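Local coordinates for periplasmic divalent cation tolerance protein (Xylella fastidiosa, PDB 2NUH) that is of uncertain function but belongs to the CutA family, linked to divalent cation tolerance, and may bind copper, at residues A[9-14]-A[82-87]; A[29-34]-A[58-63]. All blocks are in the same frame, centred on the assembly; numbering follows the deposited sequence.

Contact 1: A[9-14]-A[82-87]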
ATOM      1  N   PHE A   9       3.210  -2.897   1.475  1.00 11.57           N
ATOM      2  CA  PHE A   9       4.077  -2.217   0.536  1.00 11.50           C
ATOM      3  C   PHE A   9       3.527  -2.408  -0.852  1.00 11.66           C
ATOM      4  O   PHE A   9       3.191  -3.513  -1.248  1.00 11.79           O
ATOM      5  CB  PHE A   9       5.486  -2.802   0.599  1.00 11.61           C
ATOM      6  CG  PHE A   9       6.179  -2.564   1.898  1.00 12.56           C
ATOM      7  CD1 PHE A   9       7.175  -1.603   1.999  1.00 13.72           C
ATOM      8  CD2 PHE A   9       5.852  -3.305   3.021  1.00 12.90           C
ATOM      9  CE1 PHE A   9       7.825  -1.382   3.214  1.00 15.35           C
ATOM     10  CE2 PHE A   9       6.497  -3.096   4.228  1.00 14.27           C
ATOM     11  CZ  PHE A   9       7.475  -2.121   4.320  1.00 14.44           C
ATOM     12  N   SER A  10       3.449  -1.316  -1.594  1.00 11.22           N
ATOM     13  CA  SER A  10       3.133  -1.376  -3.006  1.00 11.64           C
ATOM     14  C   SER A  10       3.917  -0.280  -3.680  1.00 11.86           C
ATOM     15  O   SER A  10       4.495   0.561  -3.008  1.00 12.01           O
ATOM     16  CB  SER A  10       1.640  -1.157  -3.238  1.00 12.72           C
ATOM     17  OG  SER A  10       1.322  -1.377  -4.599  1.00 12.48           O
ATOM     18  N   THR A  11       3.966  -0.292  -4.999  1.00 11.51           N
ATOM     19  CA  THR A  11       4.534   0.830  -5.717  1.00 12.45           C
ATOM     20  C   THR A  11       3.588   1.204  -6.820  1.00 13.08           C
ATOM     21  O   THR A  11       2.800   0.370  -7.270  1.00 13.79           O
ATOM     22  CB  THR A  11       5.894   0.511  -6.345  1.00 13.23           C
ATOM     23  OG1 THR A  11       5.748  -0.568  -7.268  1.00 14.36           O
ATOM     24  CG2 THR A  11       6.901   0.133  -5.300  1.00 12.88           C
ATOM     25  N   CYS A  12       3.649   2.450  -7.250  1.00 13.43           N
ATOM     26  CA  CYS A  12       2.884   2.855  -8.419  1.00 15.36           C
ATOM     27  C   CYS A  12       3.752   3.716  -9.285  1.00 15.04           C
ATOM     28  O   CYS A  12       4.756   4.248  -8.832  1.00 13.95           O
ATOM     29  CB  CYS A  12       1.610   3.632  -8.104  1.00 16.78           C
ATOM     30  SG  CYS A  12       1.787   4.804  -6.808  0.50 19.45           S
ATOM     31  N   PRO A  13       3.372   3.848 -10.553  1.00 15.11           N
ATOM     32  CA  PRO A  13       4.257   4.508 -11.499  1.00 15.91           C
ATOM     33  C   PRO A  13       4.347   6.015 -11.339  1.00 16.96           C
ATOM     34  O   PRO A  13       5.324   6.617 -11.796  1.00 18.08           O
ATOM     35  CB  PRO A  13       3.642   4.168 -12.852  1.00 15.63           C
ATOM     36  CG  PRO A  13       2.205   3.900 -12.566  1.00 15.75           C
ATOM     37  CD  PRO A  13       2.157   3.311 -11.188  1.00 15.33           C
ATOM     38  N   ASP A  14       3.341   6.642 -10.740  1.00 17.59           N
ATOM     39  CA  ASP A  14       3.391   8.092 -10.654  1.00 18.35           C
ATOM     40  C   ASP A  14       2.515   8.668  -9.583  1.00 18.21           C
ATOM     41  O   ASP A  14       1.865   7.933  -8.847  1.00 17.49           O
ATOM     42  CB  ASP A  14       2.995   8.699 -11.991  1.00 18.34           C
ATOM     43  CG  ASP A  14       1.583   8.345 -12.406  1.00 19.49           C
ATOM     44  OD1 ASP A  14       0.776   7.821 -11.595  1.00 19.01           O
ATOM     45  OD2 ASP A  14       1.269   8.609 -13.575  1.00 21.41           O
ATOM     46  N   LEU A  82       0.161  -6.450 -12.515  1.00 14.26           N
ATOM     47  CA  LEU A  82       0.582  -7.214 -11.365  1.00 14.56           C
ATOM     48  C   LEU A  82       1.357  -6.288 -10.442  1.00 13.83           C
ATOM     49  O   LEU A  82       2.572  -6.171 -10.553  1.00 15.05           O
ATOM     50  CB  LEU A  82       1.448  -8.392 -11.801  1.00 15.34           C
ATOM     51  CG  LEU A  82       1.938  -9.283 -10.658  1.00 17.70           C
ATOM     52  CD1 LEU A  82       0.782  -9.758  -9.803  1.00 20.29           C
ATOM     53  CD2 LEU A  82       2.719 -10.453 -11.218  1.00 20.43           C
ATOM     54  N   PRO A  83       0.649  -5.601  -9.542  1.00 13.08           N
ATOM     55  CA  PRO A  83       1.364  -4.695  -8.664  1.00 12.75           C
ATOM     56  C   PRO A  83       1.997  -5.397  -7.490  1.00 12.68           C
ATOM     57  O   PRO A  83       1.582  -6.478  -7.091  1.00 12.44           O
ATOM     58  CB  PRO A  83       0.276  -3.755  -8.160  1.00 13.07           C
ATOM     59  CG  PRO A  83      -0.982  -4.526  -8.254  1.00 14.05           C
ATOM     60  CD  PRO A  83      -0.804  -5.595  -9.302  1.00 13.09           C
ATOM     61  N   GLU A  84       3.018  -4.754  -6.954  1.00 11.91           N
ATOM     62  CA  GLU A  84       3.550  -5.145  -5.673  1.00 11.94           C
ATOM     63  C   GLU A  84       2.470  -4.991  -4.618  1.00 11.96           C
ATOM     64  O   GLU A  84       1.807  -3.951  -4.525  1.00 11.86           O
ATOM     65  CB  GLU A  84       4.740  -4.255  -5.346  1.00 11.89           C
ATOM     66  CG  GLU A  84       5.313  -4.449  -3.952  1.00 12.19           C
ATOM     67  CD  GLU A  84       6.367  -3.419  -3.663  1.00 13.89           C
ATOM     68  OE1 GLU A  84       6.134  -2.534  -2.829  1.00 14.84           O
ATOM     69  OE2 GLU A  84       7.418  -3.473  -4.319  1.00 15.42           O
ATOM     70  N   ALA A  85       2.273  -6.031  -3.826  1.00 11.88           N
ATOM     71  CA  ALA A  85       1.369  -5.906  -2.700  1.00 12.32           C
ATOM     72  C   ALA A  85       1.802  -6.951  -1.715  1.00 12.85           C
ATOM     73  O   ALA A  85       1.488  -8.119  -1.852  1.00 13.04           O
ATOM     74  CB  ALA A  85      -0.077  -6.112  -3.115  1.00 13.07           C
ATOM     75  N   ILE A  86       2.597  -6.522  -0.748  1.00 12.19           N
ATOM     76  CA  ILE A  86       3.106  -7.447   0.245  1.00 13.24           C
ATOM     77  C   ILE A  86       2.883  -6.835   1.605  1.00 12.09           C
ATOM     78  O   ILE A  86       3.149  -5.655   1.811  1.00 12.02           O
ATOM     79  CB  ILE A  86       4.592  -7.762   0.038  1.00 13.58           C
ATOM     80  CG1 ILE A  86       5.406  -6.478  -0.146  1.00 14.88           C
ATOM     81  CG2 ILE A  86       4.758  -8.668  -1.174  1.00 15.54           C
ATOM     82  CD1 ILE A  86       6.906  -6.698  -0.287  1.00 15.63           C
ATOM     83  N   ALA A  87       2.349  -7.637   2.515  1.00 11.74           N
ATOM     84  CA  ALA A  87       1.939  -7.131   3.814  1.00 12.16           C
ATOM     85  C   ALA A  87       2.816  -7.719   4.873  1.00 12.24           C
ATOM     86  O   ALA A  87       3.111  -8.920   4.868  1.00 12.39           O
ATOM     87  CB  ALA A  87       0.469  -7.459   4.092  1.00 12.43           C
TER
HETATM   88  O   HOH W   1       3.671  -2.209  -7.870  1.00 16.30           O

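Contact 2: A[29-34]-A[58-63]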
ATOM      1  N   ARG A  29     -12.168   3.223   3.835  1.00 13.57           N
ATOM      2  CA  ARG A  29     -11.847   2.627   5.126  1.00 13.99           C
ATOM      3  C   ARG A  29     -11.237   1.241   4.972  1.00 13.46           C
ATOM      4  O   ARG A  29     -11.537   0.309   5.705  1.00 13.64           O
ATOM      5  CB  ARG A  29     -13.069   2.624   6.050  1.00 14.62           C
ATOM      6  CG  ARG A  29     -13.531   4.030   6.355  1.00 18.15           C
ATOM      7  CD  ARG A  29     -14.633   4.085   7.399  1.00 24.27           C
ATOM      8  NE  ARG A  29     -15.120   5.457   7.550  1.00 28.23           N
ATOM      9  CZ  ARG A  29     -14.627   6.348   8.407  1.00 30.12           C
ATOM     10  NH1 ARG A  29     -13.621   6.027   9.214  1.00 29.98           N
ATOM     11  NH2 ARG A  29     -15.142   7.571   8.456  1.00 31.06           N
ATOM     12  N   LEU A  30     -10.364   1.123   3.984  1.00 12.84           N
ATOM     13  CA  LEU A  30      -9.595  -0.096   3.809  1.00 12.51           C
ATOM     14  C   LEU A  30      -8.213   0.051   4.403  1.00 12.71           C
ATOM     15  O   LEU A  30      -7.530  -0.934   4.647  1.00 12.84           O
ATOM     16  CB  LEU A  30      -9.490  -0.448   2.331  1.00 12.54           C
ATOM     17  CG  LEU A  30     -10.841  -0.637   1.656  1.00 13.32           C
ATOM     18  CD1 LEU A  30     -10.615  -1.012   0.223  1.00 13.56           C
ATOM     19  CD2 LEU A  30     -11.679  -1.705   2.344  1.00 15.14           C
ATOM     20  N   ALA A  31      -7.807   1.296   4.609  1.00 12.32           N
ATOM     21  CA  ALA A  31      -6.534   1.594   5.239  1.00 12.49           C
ATOM     22  C   ALA A  31      -6.747   2.839   6.064  1.00 12.32           C
ATOM     23  O   ALA A  31      -7.557   3.683   5.704  1.00 12.67           O
ATOM     24  CB  ALA A  31      -5.472   1.836   4.188  1.00 12.66           C
ATOM     25  N   ALA A  32      -6.041   2.945   7.188  1.00 12.24           N
ATOM     26  CA  ALA A  32      -6.149   4.135   8.013  1.00 12.79           C
ATOM     27  C   ALA A  32      -5.305   5.258   7.436  1.00 12.79           C
ATOM     28  O   ALA A  32      -5.596   6.421   7.614  1.00 13.04           O
ATOM     29  CB  ALA A  32      -5.710   3.842   9.397  1.00 12.79           C
ATOM     30  N   CYS A  33      -4.231   4.898   6.755  1.00 13.35           N
ATOM     31  CA  CYS A  33      -3.370   5.910   6.181  1.00 13.81           C
ATOM     32  C   CYS A  33      -2.508   5.260   5.136  1.00 12.30           C
ATOM     33  O   CYS A  33      -2.250   4.061   5.177  1.00 12.30           O
ATOM     34  CB  CYS A  33      -2.549   6.622   7.272  1.00 15.16           C
ATOM     35  SG  CYS A  33      -0.948   7.380   6.822  0.50 16.19           S
ATOM     36  N   VAL A  34      -2.100   6.063   4.168  1.00 11.27           N
ATOM     37  CA  VAL A  34      -1.177   5.587   3.155  1.00 11.03           C
ATOM     38  C   VAL A  34      -0.098   6.625   2.998  1.00 10.79           C
ATOM     39  O   VAL A  34      -0.400   7.814   2.825  1.00 10.61           O
ATOM     40  CB  VAL A  34      -1.867   5.379   1.802  1.00 10.60           C
ATOM     41  CG1 VAL A  34      -0.843   4.963   0.759  1.00 12.03           C
ATOM     42  CG2 VAL A  34      -2.966   4.327   1.918  1.00 12.20           C
ATOM     43  N   LEU A  58       4.550   2.986  -1.832  1.00 10.97           N
ATOM     44  CA  LEU A  58       3.443   3.160  -0.916  1.00 11.12           C
ATOM     45  C   LEU A  58       3.647   2.319   0.312  1.00 11.04           C
ATOM     46  O   LEU A  58       4.145   1.190   0.237  1.00 10.91           O
ATOM     47  CB  LEU A  58       2.117   2.752  -1.558  1.00 11.31           C
ATOM     48  CG  LEU A  58       1.704   3.470  -2.836  1.00 12.02           C
ATOM     49  CD1 LEU A  58       0.350   2.912  -3.216  1.00 15.11           C
ATOM     50  CD2 LEU A  58       1.611   4.961  -2.625  1.00 13.28           C
ATOM     51  N   LEU A  59       3.263   2.897   1.440  1.00 10.99           N
ATOM     52  CA  LEU A  59       3.221   2.198   2.709  1.00 11.63           C
ATOM     53  C   LEU A  59       1.810   2.366   3.206  1.00 11.33           C
ATOM     54  O   LEU A  59       1.397   3.456   3.586  1.00 11.45           O
ATOM     55  CB  LEU A  59       4.195   2.800   3.727  1.00 12.29           C
ATOM     56  CG  LEU A  59       5.691   2.701   3.483  1.00 15.08           C
ATOM     57  CD1 LEU A  59       6.409   3.480   4.554  1.00 17.13           C
ATOM     58  CD2 LEU A  59       6.132   1.266   3.522  1.00 18.67           C
ATOM     59  N   ILE A  60       1.070   1.276   3.179  1.00 11.18           N
ATOM     60  CA  ILE A  60      -0.346   1.304   3.489  1.00 11.64           C
ATOM     61  C   ILE A  60      -0.534   0.714   4.862  1.00 11.75           C
ATOM     62  O   ILE A  60      -0.113  -0.407   5.110  1.00 12.20           O
ATOM     63  CB  ILE A  60      -1.107   0.478   2.463  1.00 12.11           C
ATOM     64  CG1 ILE A  60      -0.954   1.117   1.094  1.00 11.54           C
ATOM     65  CG2 ILE A  60      -2.575   0.396   2.816  1.00 12.91           C
ATOM     66  CD1 ILE A  60      -1.143   0.145  -0.046  1.00 12.13           C
ATOM     67  N   LYS A  61      -1.172   1.461   5.758  1.00 12.07           N
ATOM     68  CA  LYS A  61      -1.365   0.980   7.117  1.00 12.46           C
ATOM     69  C   LYS A  61      -2.799   0.514   7.258  1.00 11.87           C
ATOM     70  O   LYS A  61      -3.732   1.269   7.049  1.00 12.23           O
ATOM     71  CB  LYS A  61      -1.082   2.090   8.127  1.00 13.54           C
ATOM     72  CG  LYS A  61       0.374   2.219   8.557  1.00 17.97           C
ATOM     73  CD  LYS A  61       1.241   2.882   7.519  1.00 22.91           C
ATOM     74  CE  LYS A  61       1.064   4.384   7.515  1.00 24.68           C
ATOM     75  NZ  LYS A  61       1.814   4.992   6.399  1.00 26.61           N
ATOM     76  N   THR A  62      -2.975  -0.740   7.626  1.00 12.03           N
ATOM     77  CA  THR A  62      -4.306  -1.290   7.715  1.00 12.74           C
ATOM     78  C   THR A  62      -4.300  -2.333   8.816  1.00 13.04           C
ATOM     79  O   THR A  62      -3.364  -2.391   9.596  1.00 12.31           O
ATOM     80  CB  THR A  62      -4.765  -1.843   6.343  1.00 13.69           C
ATOM     81  OG1 THR A  62      -6.147  -2.224   6.411  1.00 15.03           O
ATOM     82  CG2 THR A  62      -3.912  -3.008   5.885  1.00 13.46           C
ATOM     83  N   ASN A  63      -5.342  -3.140   8.898  1.00 13.62           N
ATOM     84  CA  ASN A  63      -5.345  -4.224   9.858  1.00 13.85           C
ATOM     85  C   ASN A  63      -5.679  -5.539   9.194  1.00 13.40           C
ATOM     86  O   ASN A  63      -6.016  -5.575   8.014  1.00 13.31           O
ATOM     87  CB  ASN A  63      -6.268  -3.915  11.051  1.00 14.27           C
ATOM     88  CG  ASN A  63      -7.725  -3.815  10.666  1.00 15.28           C
ATOM     89  OD1 ASN A  63      -8.106  -4.178   9.557  1.00 15.00           O
ATOM     90  ND2 ASN A  63      -8.554  -3.322  11.582  1.00 16.26           N
TER

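Contact 1: A[9-14]-A[82-87]
F9 and I86 form an antiparallel hydrogen-bonded pair in which each residue both gives and receives a backbone bond. F9 N reaches I86 O at 2.8 Å, nearly straight at 167°, and I86 N returns to F9 O at 3.1 Å. Beside this pair, A85 CA makes a CH···O contact of 3.3 Å with F9 O. Next along the strand the hydroxyl of S10 takes over the pairing: OG, anti to the backbone N (chi1 -173°), donates to E84 O over 2.6 Å and lies in the plane of that carbonyl. The two segments join strand 5-12 to strand 86-89, the first and last strands of a ferredoxin-like fold, the latter on the sheet edge. On one face of the sheet F9 CB rests on I86 CG1 at 3.8 Å, and I86 O approaches the edge of the phenylalanine ring in its plane. E84, extended beyond CG, crosses the side chain of T11 at about a right angle and brings its carboxylate over the backbone of S10, with OE1 3.7 Å from T11 CG2. Q57 of the neighbouring strand touches F9, T11 and E84 on this face, while A85 and S10 pack against L74 of helix 67-77. A water bridges the diverging chains, donating to T11 OG1 (2.7 Å) and accepting from E84 N; T11 OG1 is also hydrogen-bonded to E55.

Contact 2: A[29-34]-A[58-63]
C33 and K61 face each other as an antiparallel hydrogen-bonded pair, with K61 N donating to C33 O at 2.9 Å and 174°. The side chain of K61 folds back along the sheet from this bond. Its CB lies 3.7 Å from C33 O; CG is anti to the carbonyl carbon, and two successive bends (chi2 76°, chi3 78°) then curl the aliphatic part round, with L7 of strand 5-12 also touching it. CE comes within 4.1 Å of C33 O; its contact with the thiol of C33 is doubtful, because that residue is modelled in two conformers. At the tip, NZ bonds to T35 OG1 and gives a second bond of 3.2 Å to L59 O, approaching from above the carbonyl plane. The ammonium group is thus held by two oxygens on adjoining strands.

V34 and I60, the non-hydrogen-bonded pair, use the other face. Their side chains lie side by side and point the same way, both methyl branches of V34 meeting I60 CG1, while I60 CG2 presses on A31 CB at 3.5 Å. One residue before C33, A32 N donates to K61 O at 2.9 Å. T62 OG1 donates to L30 O at 2.6 Å from a position tilted out of the carbonyl plane. This bond reaches the turn just beyond R29, whose positive phi completes the Schellman motif ending helix 15-27. Strand 33-38, which ends the first beta-alpha-beta unit, pairs here with strand 50-63, which begins the second, as in the ferredoxin-like fold of GlnB-like proteins.

Contacts 1 and 2 lie in the same antiparallel sheet, their centres about 13 Å apart, and pair its outer strands with the central ones: residues 82-87 run outside strand 5-12, while residues 29-34 lead into strand 33-38 outside strand 50-63. The two central strands join the contacts directly, with S10 O 2.7 Å from L58 N in a probable hydrogen bond, and the F9 ring packs against L59. Together with this central pairing, the two contacts set the strand order 86-89, 5-12, 50-63, 33-38 of the ferredoxin-like fold. Along the chain contact 2 is nested within the loop closed by contact 1. A bound imidazole, probably from the crystallisation liquor, sits about 4 Å from the side chain of P83 at contact 1.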